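PDB 4R7K: putative from Helicobacter pylori J99, which is of unknown function but belongs to the SRPBCC family group, whose helix-grip proteins commonly enclose a hydrophobic ligand, so it may bind a small molecule. Local coordinates for residues I51-D56 with N148-I153; K115-R120 with V143-N148; L135-A140 with E157-V162. All blocks are in the same frame, centred on the assembly; numbering follows the deposited sequence. Where two conformers were deposited one is given.

Contact 1 of 3, residues I51-D56 with N148-I153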
loop_
_atom_site.group_PDB
_atom_site.type_symbol
_atom_site.label_atom_id
_atom_site.label_comp_id
_atom_site.label_asym_id
_atom_site.label_seq_id
_atom_site.Cartn_x
_atom_site.Cartn_y
_atom_site.Cartn_z
ATOM N N ILE A 51 9.270 4.327 16.647
ATOM C CA ILE A 51 10.155 4.560 17.777
ATOM C C ILE A 51 11.477 4.678 17.112
ATOM O O ILE A 51 11.924 3.726 16.429
ATOM C CB ILE A 51 10.135 3.447 18.810
ATOM C CG1 ILE A 51 8.760 3.445 19.519
ATOM C CG2 ILE A 51 11.236 3.662 19.842
ATOM C CD1 ILE A 51 8.551 2.266 20.462
ATOM N N VAL A 52 12.083 5.849 17.278
ATOM C CA VAL A 52 13.316 6.181 16.592
ATOM C C VAL A 52 14.413 6.711 17.514
ATOM O O VAL A 52 14.193 7.594 18.370
ATOM C CB VAL A 52 13.052 7.265 15.528
ATOM C CG1 VAL A 52 14.295 7.477 14.655
ATOM C CG2 VAL A 52 11.861 6.871 14.661
ATOM N N LYS A 53 15.622 6.237 17.244
ATOM C CA LYS A 53 16.816 6.549 18.032
ATOM C C LYS A 53 17.445 7.834 17.542
ATOM O O LYS A 53 17.497 8.066 16.356
ATOM C CB LYS A 53 17.814 5.389 17.864
ATOM C CG LYS A 53 19.147 5.468 18.619
ATOM C CD LYS A 53 19.039 4.981 20.039
ATOM C CE LYS A 53 20.429 4.718 20.617
ATOM N NZ LYS A 53 20.338 4.283 22.032
ATOM N N GLY A 54 17.892 8.683 18.471
ATOM C CA GLY A 54 18.620 9.922 18.121
ATOM C C GLY A 54 17.771 11.066 17.592
ATOM O O GLY A 54 18.292 12.058 17.118
ATOM N N LEU A 55 16.461 10.900 17.643
ATOM C CA LEU A 55 15.511 11.919 17.186
ATOM C C LEU A 55 15.275 12.901 18.339
ATOM O O LEU A 55 15.139 12.471 19.482
ATOM C CB LEU A 55 14.197 11.227 16.837
ATOM C CG LEU A 55 13.138 12.003 16.088
ATOM C CD1 LEU A 55 13.735 12.595 14.818
ATOM C CD2 LEU A 55 11.964 11.075 15.780
ATOM N N ASP A 56 15.223 14.201 18.048
ATOM C CA ASP A 56 15.013 15.195 19.088
ATOM C C ASP A 56 13.516 15.433 19.378
ATOM O O ASP A 56 12.742 15.800 18.489
ATOM C CB ASP A 56 15.671 16.535 18.716
ATOM C CG ASP A 56 15.602 17.505 19.853
ATOM O OD1 ASP A 56 16.258 17.231 20.874
ATOM O OD2 ASP A 56 14.841 18.480 19.770
ATOM N N ASN A 148 17.331 5.981 26.734
ATOM C CA ASN A 148 18.462 5.868 25.830
ATOM C C ASN A 148 18.294 6.569 24.479
ATOM O O ASN A 148 18.496 5.968 23.431
ATOM C CB ASN A 148 18.831 4.392 25.642
ATOM C CG ASN A 148 20.281 4.198 25.241
ATOM O OD1 ASN A 148 21.063 5.149 25.203
ATOM N ND2 ASN A 148 20.653 2.957 24.966
ATOM N N ASP A 149 17.890 7.833 24.523
ATOM C CA ASP A 149 17.826 8.683 23.344
ATOM C C ASP A 149 16.907 8.258 22.195
ATOM O O ASP A 149 17.253 8.427 21.035
ATOM C CB ASP A 149 19.278 8.835 22.833
ATOM C CG ASP A 149 19.447 9.934 21.810
ATOM O OD1 ASP A 149 18.718 10.955 21.879
ATOM O OD2 ASP A 149 20.359 9.790 20.961
ATOM N N ARG A 150 15.717 7.759 22.523
ATOM C CA ARG A 150 14.746 7.353 21.526
ATOM C C ARG A 150 13.488 8.184 21.718
ATOM O O ARG A 150 13.181 8.605 22.827
ATOM C CB ARG A 150 14.378 5.866 21.689
ATOM C CG ARG A 150 15.512 4.869 21.503
ATOM C CD ARG A 150 14.983 3.467 21.791
ATOM N NE ARG A 150 14.586 3.335 23.180
ATOM C CZ ARG A 150 13.570 2.587 23.606
ATOM N NH1 ARG A 150 12.818 1.926 22.750
ATOM N NH2 ARG A 150 13.273 2.546 24.896
ATOM N N VAL A 151 12.768 8.434 20.635
ATOM C CA VAL A 151 11.508 9.152 20.706
ATOM C C VAL A 151 10.441 8.276 20.085
ATOM O O VAL A 151 10.668 7.663 19.025
ATOM C CB VAL A 151 11.589 10.502 19.973
ATOM C CG1 VAL A 151 10.226 11.097 19.744
ATOM C CG2 VAL A 151 12.503 11.466 20.724
ATOM N N ARG A 152 9.313 8.173 20.787
ATOM C CA ARG A 152 8.135 7.478 20.319
ATOM C C ARG A 152 7.089 8.446 19.800
ATOM O O ARG A 152 6.834 9.488 20.417
ATOM C CB ARG A 152 7.520 6.687 21.462
ATOM C CG ARG A 152 6.199 5.984 21.142
ATOM C CD ARG A 152 5.680 5.340 22.424
ATOM N NE ARG A 152 4.484 4.492 22.244
ATOM C CZ ARG A 152 3.503 4.370 23.129
ATOM N NH1 ARG A 152 3.508 5.084 24.235
ATOM N NH2 ARG A 152 2.490 3.544 22.882
ATOM N N ILE A 153 6.519 8.124 18.639
ATOM C CA ILE A 153 5.424 8.881 18.074
ATOM C C ILE A 153 4.262 7.913 17.829
ATOM O O ILE A 153 4.346 7.023 16.977
ATOM C CB ILE A 153 5.788 9.605 16.748
ATOM C CG1 ILE A 153 7.078 10.381 16.885
ATOM C CG2 ILE A 153 4.646 10.533 16.352
ATOM C CD1 ILE A 153 7.639 10.943 15.589
#

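Contact 2 of 3, residues K115-R120 with V143-N148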
loop_
_atom_site.group_PDB
_atom_site.type_symbol
_atom_site.label_atom_id
_atom_site.label_comp_id
_atom_site.label_asym_id
_atom_site.label_seq_id
_atom_site.Cartn_x
_atom_site.Cartn_y
_atom_site.Cartn_z
ATOM N N LYS A 115 4.618 18.693 28.073
ATOM C CA LYS A 115 5.532 18.619 29.212
ATOM C C LYS A 115 6.948 18.443 28.659
ATOM O O LYS A 115 7.134 18.258 27.438
ATOM C CB LYS A 115 5.136 17.470 30.150
ATOM C CG LYS A 115 3.688 17.587 30.612
ATOM C CD LYS A 115 3.410 16.903 31.943
ATOM C CE LYS A 115 3.433 15.393 31.840
ATOM N NZ LYS A 115 3.414 14.804 33.211
ATOM N N ASP A 116 7.946 18.498 29.541
ATOM C CA ASP A 116 9.355 18.351 29.129
ATOM C C ASP A 116 9.623 17.080 28.316
ATOM O O ASP A 116 10.501 17.063 27.488
ATOM C CB ASP A 116 10.291 18.303 30.355
ATOM C CG ASP A 116 10.414 19.642 31.067
ATOM O OD1 ASP A 116 9.957 20.662 30.517
ATOM O OD2 ASP A 116 11.001 19.676 32.175
ATOM N N ALA A 117 8.888 16.012 28.575
ATOM C CA ALA A 117 9.170 14.755 27.888
ATOM C C ALA A 117 7.981 14.045 27.242
ATOM O O ALA A 117 8.127 12.932 26.803
ATOM C CB ALA A 117 9.860 13.810 28.846
ATOM N N ILE A 118 6.841 14.701 27.173
ATOM C CA ILE A 118 5.666 14.108 26.569
ATOM C C ILE A 118 4.679 15.164 26.092
ATOM O O ILE A 118 4.418 16.185 26.772
ATOM C CB ILE A 118 4.985 13.114 27.531
ATOM C CG1 ILE A 118 3.725 12.555 26.875
ATOM C CG2 ILE A 118 4.708 13.784 28.860
ATOM C CD1 ILE A 118 3.052 11.392 27.592
ATOM N N LEU A 119 4.175 14.933 24.883
ATOM C CA LEU A 119 3.166 15.757 24.286
ATOM C C LEU A 119 1.938 14.910 24.053
ATOM O O LEU A 119 2.019 13.819 23.497
ATOM C CB LEU A 119 3.606 16.294 22.908
ATOM C CG LEU A 119 2.478 16.940 22.080
ATOM C CD1 LEU A 119 2.001 18.197 22.764
ATOM C CD2 LEU A 119 2.912 17.274 20.648
ATOM N N ARG A 120 0.797 15.443 24.436
ATOM C CA ARG A 120 -0.497 14.896 24.089
ATOM C C ARG A 120 -1.243 15.957 23.298
ATOM O O ARG A 120 -1.475 17.083 23.775
ATOM C CB ARG A 120 -1.266 14.513 25.330
ATOM C CG ARG A 120 -0.664 13.305 26.041
ATOM C CD ARG A 120 -1.272 13.180 27.445
ATOM N NE ARG A 120 -0.763 12.025 28.177
ATOM C CZ ARG A 120 -1.243 10.799 28.044
ATOM N NH1 ARG A 120 -2.200 10.550 27.169
ATOM N NH2 ARG A 120 -0.738 9.819 28.749
ATOM N N VAL A 143 3.560 12.004 21.662
ATOM C CA VAL A 143 4.992 12.056 21.352
ATOM C C VAL A 143 5.709 12.022 22.701
ATOM O O VAL A 143 5.387 12.831 23.576
ATOM C CB VAL A 143 5.381 13.360 20.604
ATOM C CG1 VAL A 143 6.879 13.348 20.265
ATOM C CG2 VAL A 143 4.601 13.537 19.304
ATOM N N GLU A 144 6.659 11.093 22.885
ATOM C CA GLU A 144 7.391 11.021 24.128
ATOM C C GLU A 144 8.816 10.538 24.024
ATOM O O GLU A 144 9.203 9.776 23.117
ATOM C CB GLU A 144 6.658 10.160 25.174
ATOM C CG GLU A 144 6.522 8.707 24.809
ATOM C CD GLU A 144 5.839 7.896 25.909
ATOM O OE1 GLU A 144 5.884 8.337 27.088
ATOM O OE2 GLU A 144 5.275 6.813 25.600
ATOM N N LYS A 145 9.610 11.031 24.960
ATOM C CA LYS A 145 10.988 10.612 25.122
ATOM C C LYS A 145 11.026 9.250 25.826
ATOM O O LYS A 145 10.311 9.043 26.829
ATOM C CB LYS A 145 11.697 11.586 26.042
ATOM C CG LYS A 145 11.863 12.994 25.544
ATOM C CD LYS A 145 12.699 13.747 26.595
ATOM C CE LYS A 145 13.091 15.135 26.182
ATOM N NZ LYS A 145 14.094 15.077 25.094
ATOM N N LEU A 146 11.832 8.332 25.311
ATOM C CA LEU A 146 11.990 7.007 25.900
ATOM C C LEU A 146 13.449 6.869 26.293
ATOM O O LEU A 146 14.291 7.632 25.819
ATOM C CB LEU A 146 11.621 5.878 24.925
ATOM C CG LEU A 146 10.195 5.809 24.369
ATOM C CD1 LEU A 146 10.041 4.533 23.602
ATOM C CD2 LEU A 146 9.190 5.905 25.502
ATOM N N ASP A 147 13.746 5.894 27.143
ATOM C CA ASP A 147 15.130 5.666 27.595
ATOM C C ASP A 147 16.118 5.517 26.467
ATOM O O ASP A 147 15.785 5.026 25.387
ATOM C CB ASP A 147 15.226 4.390 28.431
ATOM C CG ASP A 147 14.683 4.560 29.826
ATOM O OD1 ASP A 147 14.819 5.671 30.384
ATOM O OD2 ASP A 147 14.153 3.570 30.384
ATOM N N ASN A 148 17.331 5.981 26.734
ATOM C CA ASN A 148 18.462 5.868 25.830
ATOM C C ASN A 148 18.294 6.569 24.479
ATOM O O ASN A 148 18.496 5.968 23.431
ATOM C CB ASN A 148 18.831 4.392 25.642
ATOM C CG ASN A 148 20.281 4.198 25.241
ATOM O OD1 ASN A 148 21.063 5.149 25.203
ATOM N ND2 ASN A 148 20.653 2.957 24.966
#

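Contact 3 of 3, residues L135-A140 with E157-V162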
loop_
_atom_site.group_PDB
_atom_site.type_symbol
_atom_site.label_atom_id
_atom_site.label_comp_id
_atom_site.label_asym_id
_atom_site.label_seq_id
_atom_site.Cartn_x
_atom_site.Cartn_y
_atom_site.Cartn_z
ATOM N N LEU A 135 -18.719 12.705 7.860
ATOM C CA LEU A 135 -17.639 11.989 8.563
ATOM C C LEU A 135 -17.118 12.864 9.691
ATOM O O LEU A 135 -16.856 14.043 9.484
ATOM C CB LEU A 135 -16.491 11.694 7.613
ATOM C CG LEU A 135 -15.278 10.965 8.166
ATOM C CD1 LEU A 135 -15.694 9.631 8.747
ATOM C CD2 LEU A 135 -14.211 10.751 7.094
ATOM N N GLU A 136 -16.990 12.295 10.887
ATOM C CA GLU A 136 -16.441 13.025 12.025
ATOM C C GLU A 136 -15.380 12.140 12.622
ATOM O O GLU A 136 -15.614 10.952 12.772
ATOM C CB GLU A 136 -17.525 13.368 13.054
ATOM C CG GLU A 136 -17.064 14.337 14.125
ATOM C CD GLU A 136 -18.145 14.633 15.156
ATOM O OE1 GLU A 136 -19.142 13.909 15.187
ATOM O OE2 GLU A 136 -17.987 15.572 15.948
ATOM N N VAL A 137 -14.217 12.718 12.948
ATOM C CA VAL A 137 -13.092 11.959 13.510
ATOM C C VAL A 137 -12.451 12.643 14.740
ATOM O O VAL A 137 -12.663 13.838 14.976
ATOM C CB VAL A 137 -11.995 11.729 12.443
ATOM C CG1 VAL A 137 -12.627 11.217 11.141
ATOM C CG2 VAL A 137 -11.175 13.002 12.139
ATOM N N TYR A 138 -11.679 11.871 15.495
ATOM C CA TYR A 138 -10.886 12.375 16.625
ATOM C C TYR A 138 -9.504 11.797 16.399
ATOM O O TYR A 138 -9.321 10.573 16.439
ATOM C CB TYR A 138 -11.478 11.929 17.942
ATOM C CG TYR A 138 -10.832 12.536 19.178
ATOM C CD1 TYR A 138 -11.288 13.739 19.715
ATOM C CD2 TYR A 138 -9.825 11.875 19.856
ATOM C CE1 TYR A 138 -10.709 14.277 20.861
ATOM C CE2 TYR A 138 -9.231 12.431 20.989
ATOM C CZ TYR A 138 -9.680 13.615 21.492
ATOM O OH TYR A 138 -9.085 14.127 22.639
ATOM N N HIS A 139 -8.539 12.651 16.090
ATOM C CA HIS A 139 -7.190 12.209 15.753
ATOM C C HIS A 139 -6.238 12.640 16.864
ATOM O O HIS A 139 -6.047 13.812 17.109
ATOM C CB HIS A 139 -6.801 12.888 14.471
ATOM C CG HIS A 139 -5.498 12.442 13.905
ATOM N ND1 HIS A 139 -5.116 12.749 12.619
ATOM C CD2 HIS A 139 -4.544 11.612 14.392
ATOM C CE1 HIS A 139 -3.930 12.219 12.378
ATOM N NE2 HIS A 139 -3.562 11.525 13.440
ATOM N N ALA A 140 -5.652 11.662 17.538
ATOM C CA ALA A 140 -4.837 11.929 18.707
ATOM C C ALA A 140 -3.403 11.533 18.453
ATOM O O ALA A 140 -3.094 10.606 17.643
ATOM C CB ALA A 140 -5.380 11.171 19.898
ATOM N N GLU A 157 -6.497 7.311 15.414
ATOM C CA GLU A 157 -7.678 8.048 15.012
ATOM C C GLU A 157 -8.904 7.132 15.110
ATOM O O GLU A 157 -8.869 5.952 14.684
ATOM C CB GLU A 157 -7.563 8.558 13.556
ATOM C CG GLU A 157 -8.764 9.356 13.079
ATOM C CD GLU A 157 -8.529 10.114 11.755
ATOM O OE1 GLU A 157 -9.445 10.112 10.920
ATOM O OE2 GLU A 157 -7.435 10.689 11.524
ATOM N N SER A 158 -9.976 7.720 15.618
ATOM C CA SER A 158 -11.272 7.075 15.773
ATOM C C SER A 158 -12.227 7.874 14.890
ATOM O O SER A 158 -12.247 9.118 14.957
ATOM C CB SER A 158 -11.674 7.149 17.262
ATOM O OG SER A 158 -12.943 6.551 17.509
ATOM N N GLN A 159 -13.047 7.179 14.108
ATOM C CA GLN A 159 -13.895 7.800 13.120
ATOM C C GLN A 159 -15.345 7.312 13.233
ATOM O O GLN A 159 -15.601 6.112 13.485
ATOM C CB GLN A 159 -13.399 7.455 11.714
ATOM C CG GLN A 159 -11.941 7.741 11.424
ATOM C CD GLN A 159 -11.536 7.380 9.978
ATOM O OE1 GLN A 159 -11.999 6.399 9.416
ATOM N NE2 GLN A 159 -10.653 8.182 9.390
ATOM N N SER A 160 -16.270 8.228 13.004
ATOM C CA SER A 160 -17.693 7.907 13.031
ATOM C C SER A 160 -18.407 8.433 11.779
ATOM O O SER A 160 -18.165 9.559 11.331
ATOM C CB SER A 160 -18.353 8.491 14.274
ATOM O OG SER A 160 -17.809 7.885 15.443
ATOM N N GLY A 161 -19.332 7.632 11.265
ATOM C CA GLY A 161 -20.119 8.001 10.097
ATOM C C GLY A 161 -20.087 6.889 9.085
ATOM O O GLY A 161 -19.252 5.968 9.185
ATOM N N VAL A 162 -20.981 6.975 8.104
ATOM C CA VAL A 162 -21.071 5.945 7.082
ATOM C C VAL A 162 -19.782 5.821 6.266
ATOM O O VAL A 162 -19.402 4.720 5.931
ATOM C CB VAL A 162 -22.308 6.129 6.172
ATOM C CG1 VAL A 162 -22.243 5.191 4.980
ATOM C CG2 VAL A 162 -23.589 5.869 6.949
#

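Contact 1 of 3, residues I51-D56 with N148-I153
Lys53 bonds its NZ to Asn148 O at 2.9 Å, tilted from the plane of that carbonyl. Its CG stands anti to the backbone N, and a bend at chi2 (84°) carries the chain past the Arg150 side chain to the loop at Asn148, Lys53 CD passing 3.8 Å from Arg150 CG. The same ammonium forms a salt bridge with Glu41 of the second subunit. Arg150 is kinked at chi3 (-65°), which sets its NH1 3.7 Å from Ile51 CG2; this NH1 also donates to the backbone O of Pro39 of the second subunit, while NE bonds Asp147 O. The other branch of Ile51, CG1, packs 4.0 Å from Arg152 CG, beyond which the extended arginine runs on to Glu49. Reciprocal backbone bonds between Val52 and Val151 pair strands 44-53 and 150-160 antiparallel at one margin of the sheet, consistent with the helix-grip fold of SRPBCC proteins. On the face carrying these valines, Leu55 CB lies 4.1 Å from Val151 CB and Leu55 CD2 4.3 Å from Ile153 CD1, under helices 57-65 and 174-190. Where strand 44-53 ends and strand 150-160 begins, Gly54 N donates almost head-on to Asp149 O (2.7 Å, C=O...N 176°), while Asp149 OD2 comes within 3.3 Å of Gly54 CA.

Contact 2 of 3, residues K115-R120 with V143-N148
Lys145 lays its methylenes along Ala117 and reaches Asp116 at the far end. Lys145 CB sits 3.9 Å from Ala117 O and also borders the alanine methyl; CG keeps the same two neighbours. Lys145 CD makes the tightest of the apolar touches, 3.6 Å from Ala117 CB. The chain is extended as far as Lys145 CE, which arrives 3.5 Å from Asp116 O, and there a bend at chi4 (-70°) turns NZ aside from the line of the methylenes. This aliphatic run thus flanks the backbone bond from Lys145 N to Ala117 O (3.0 Å), while Phe57 of helix 57-65 also borders the lysine.

On the opposite face of the sheet Ile118 and Glu144 lie side by side and point the same way, their CB atoms 4.1 Å apart. Glu144 has CG lodged between its backbone N and carbonyl carbon (chi1 65°), and the extended remainder brings Glu144 OE1 to 4.2 Å from Ile118 CD1. Its carboxylate is held by a salt bridge to Arg152 and a hydrogen bond from Asn29. Leu119 and Val143 form a hydrogen-bonded pair on the lysine's side, with Leu119 N 2.8 Å from Val143 O; their side chains are backed by helix 57-65. The whole is the open end of an antiparallel beta hairpin, strands 118-126 and 136-146, in the middle of the curved sheet expected of a helix-grip fold.

Contact 3 of 3, residues L135-A140 with E157-V162
Glu157 OE1, pressed 3.4 Å from Val137 CG1 on the facing strand, accepts a bond of 2.7 Å from Gln159 NE2 two residues on. The donor stands well above the carboxylate plane (41° out of it), whereas the oxygen lies close to the plane of the glutamine amide. The amide is held through its oxygen too, since Gln159 OE1 takes a bond from Asn44 ND2. Val137 packs against this pair: it and Gln159 lie side by side, Val137 CG1 3.6 Å from Gln159 CG.

The second carboxylate oxygen turns toward His139. OE2 of Glu157 sits over one face of the imidazole, 3.3 Å from His139 ND1, lying over the ring rather than in line for a hydrogen bond, and the ring and carboxylate planes are 49° apart. The ring's rotation is instead set by the bond between NE2 and Thr155 OG1 and by stacking with Trp141 and His179. On the reverse face the hydrogen-bonded pairs Tyr138-Ser158 and Glu136-Ser160 look toward the loop carrying Trp37, which stacks on Tyr138. Ser160 N meets Glu136 O at 2.8 Å and Tyr138 N meets Ser158 O at 2.9 Å. Strand 136-146 is joined on its far side to strand 118-126, and strand 150-160 to strand 44-53, while helices 162-169 and 174-190 pack over the face bearing Glu157 and Gln159.

All three contacts lie in one antiparallel sheet, in which strands 44-53, 150-160, 136-146 and 118-126 follow in that order. Contacts 1 and 2 occupy one end of it, their centres about 9 Å apart; they share Asn148 and lie on neighbouring strands, Val151 packing on Glu144. Contact 3 lies on the other side of the chain's centre, about 28 Å from contact 1 and 25 Å from contact 2, centre to centre, at the far end of the hairpin 136-146/150-160. Along the chain, 51-56 comes first, followed by 115-120, and the remaining segments belong to that hairpin. The near end also borders the second subunit, whereas contact 3 lies at the opposite end of the sheet.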